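Local coordinates for glutathione S-transferase family protein (Populus trichocarpa, PDB 5F06), which is a Phi-class glutathione transferase that binds glutathione and probably transfers it to electrophilic halide substrates in detoxification, at the interface of chains A and B. Residues are numbered along the deposited sequence; one frame, centred on the assembly and turned at random. Chains: chain A/B, Glutathione S-transferase family protein.

The interface of chains A and B. Residues chain A 97-98, 101-102, 105; chain B 65, 67-68.
The guanidinium of B:Arg67 lies, tilted and offset, over the face of the A:His105 ring across the dimer interface of this Phi-class glutathione transferase, where helix 90-120 of one subunit packs against the glutathione-binding edge of the other subunit's N-terminal domain. B:Arg67 is also a glutathione-binding residue, so the contact probably borders the active site. The arginine runs extended from CG to NE and crosses the histidine at about a right angle; its last torsion (chi4 79°) then turns the guanidinium toward the ring. Its terminal NH1 sits over the imidazole face, 3.9 Å from the ring centroid, in a cation-pi contact. The two planes are tilted by 27°, and CE1 of A:His105 lies above the guanidinium, offset toward its rim, 3.5 Å from CZ of B:Arg67.

One water shows how a dimer can link charged groups of both subunits through solvent. It lies in plane at the guanidinium edge, receiving a nearly straight hydrogen bond from NH1 of B:Arg67 (3.1 Å) and another from that residue's backbone N, at the start of helix 66-76. The same water is 3.1 Å from the carboxylate OE1 of A:Glu101 and 3.0 Å from OE1 of B:Glu65, so it probably eases the proximity of two acids whose OE1 atoms stand 4.7 Å apart. An alanine in place of B:Arg67 would probably leave the imidazole face without its cationic cover and the bridging water without its side-chain donor.

Both glutamates bend at chi2, their CB atoms meeting 3.7 Å apart. The bend in A:Glu101 (chi2 -61°) lays its carboxylate against CB of B:Arg67, while its CG packs on B:Ala68. The alanine methyl in turn nestles against the helix backbone, 3.6 Å from CA of A:Val98.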
loop_
_atom_site.group_PDB
_atom_site.type_symbol
_atom_site.label_atom_id
_atom_site.label_comp_id
_atom_site.label_asym_id
_atom_site.label_seq_id
_atom_site.Cartn_x
_atom_site.Cartn_y
_atom_site.Cartn_z
ATOM N N LYS A 97 -1.154 -9.657 6.206
ATOM C CA LYS A 97 -1.723 -8.829 5.141
ATOM C C LYS A 97 -2.346 -7.555 5.706
ATOM O O LYS A 97 -2.237 -6.479 5.110
ATOM C CB LYS A 97 -2.773 -9.610 4.341
ATOM C CG LYS A 97 -2.200 -10.724 3.486
ATOM C CD LYS A 97 -3.267 -11.395 2.627
ATOM C CE LYS A 97 -2.649 -12.408 1.672
ATOM N NZ LYS A 97 -1.592 -11.794 0.813
ATOM N N VAL A 98 -2.999 -7.678 6.859
ATOM C CA VAL A 98 -3.620 -6.527 7.498
ATOM C C VAL A 98 -2.564 -5.482 7.834
ATOM O O VAL A 98 -2.695 -4.313 7.468
ATOM C CB VAL A 98 -4.383 -6.929 8.779
ATOM C CG1 VAL A 98 -4.844 -5.701 9.554
ATOM C CG2 VAL A 98 -5.581 -7.808 8.427
ATOM N N GLU A 101 -0.670 -3.675 5.126
ATOM C CA GLU A 101 -1.511 -2.631 4.559
ATOM C C GLU A 101 -1.543 -1.428 5.491
ATOM O O GLU A 101 -1.608 -0.297 5.033
ATOM C CB GLU A 101 -2.931 -3.130 4.295
ATOM C CG GLU A 101 -3.050 -3.987 3.052
ATOM C CD GLU A 101 -2.658 -3.237 1.792
ATOM O OE1 GLU A 101 -3.102 -2.082 1.623
ATOM O OE2 GLU A 101 -1.897 -3.800 0.976
ATOM N N VAL A 102 -1.485 -1.676 6.796
ATOM C CA VAL A 102 -1.410 -0.594 7.769
ATOM C C VAL A 102 -0.132 0.212 7.545
ATOM O O VAL A 102 -0.149 1.439 7.586
ATOM C CB VAL A 102 -1.457 -1.126 9.220
ATOM C CG1 VAL A 102 -1.055 -0.043 10.226
ATOM C CG2 VAL A 102 -2.843 -1.652 9.537
ATOM N N HIS A 105 -0.593 2.384 4.230
ATOM C CA HIS A 105 -1.620 3.428 4.148
ATOM C C HIS A 105 -1.740 4.294 5.392
ATOM O O HIS A 105 -2.438 5.311 5.365
ATOM C CB HIS A 105 -2.979 2.795 3.844
ATOM C CG HIS A 105 -3.042 2.148 2.497
ATOM N ND1 HIS A 105 -3.370 2.842 1.353
ATOM C CD2 HIS A 105 -2.792 0.877 2.109
ATOM C CE1 HIS A 105 -3.334 2.021 0.319
ATOM N NE2 HIS A 105 -2.983 0.823 0.751
ATOM N N GLU B 65 -8.561 -2.977 6.831
ATOM C CA GLU B 65 -7.885 -2.475 5.625
ATOM C C GLU B 65 -8.467 -3.143 4.379
ATOM O O GLU B 65 -8.329 -4.349 4.184
ATOM C CB GLU B 65 -6.363 -2.680 5.667
ATOM C CG GLU B 65 -5.634 -1.754 6.633
ATOM C CD GLU B 65 -5.724 -0.299 6.213
ATOM O OE1 GLU B 65 -5.616 -0.024 4.997
ATOM O OE2 GLU B 65 -5.911 0.568 7.093
ATOM N N ARG B 67 -7.749 -3.377 1.266
ATOM C CA ARG B 67 -6.902 -4.109 0.338
ATOM C C ARG B 67 -6.300 -5.352 0.993
ATOM O O ARG B 67 -5.840 -6.258 0.303
ATOM C CB ARG B 67 -5.804 -3.200 -0.199
ATOM C CG ARG B 67 -6.329 -1.968 -0.916
ATOM C CD ARG B 67 -5.240 -0.934 -1.080
ATOM N NE ARG B 67 -5.719 0.271 -1.747
ATOM C CZ ARG B 67 -6.418 1.234 -1.152
ATOM N NH1 ARG B 67 -6.737 1.139 0.131
ATOM N NH2 ARG B 67 -6.798 2.299 -1.844
ATOM N N ALA B 68 -6.303 -5.392 2.323
ATOM C CA ALA B 68 -5.932 -6.603 3.046
ATOM C C ALA B 68 -7.066 -7.618 2.946
ATOM O O ALA B 68 -6.840 -8.826 2.850
ATOM C CB ALA B 68 -5.615 -6.290 4.506
HETATM O O HOH W 1 -6.000 -1.094 2.200
#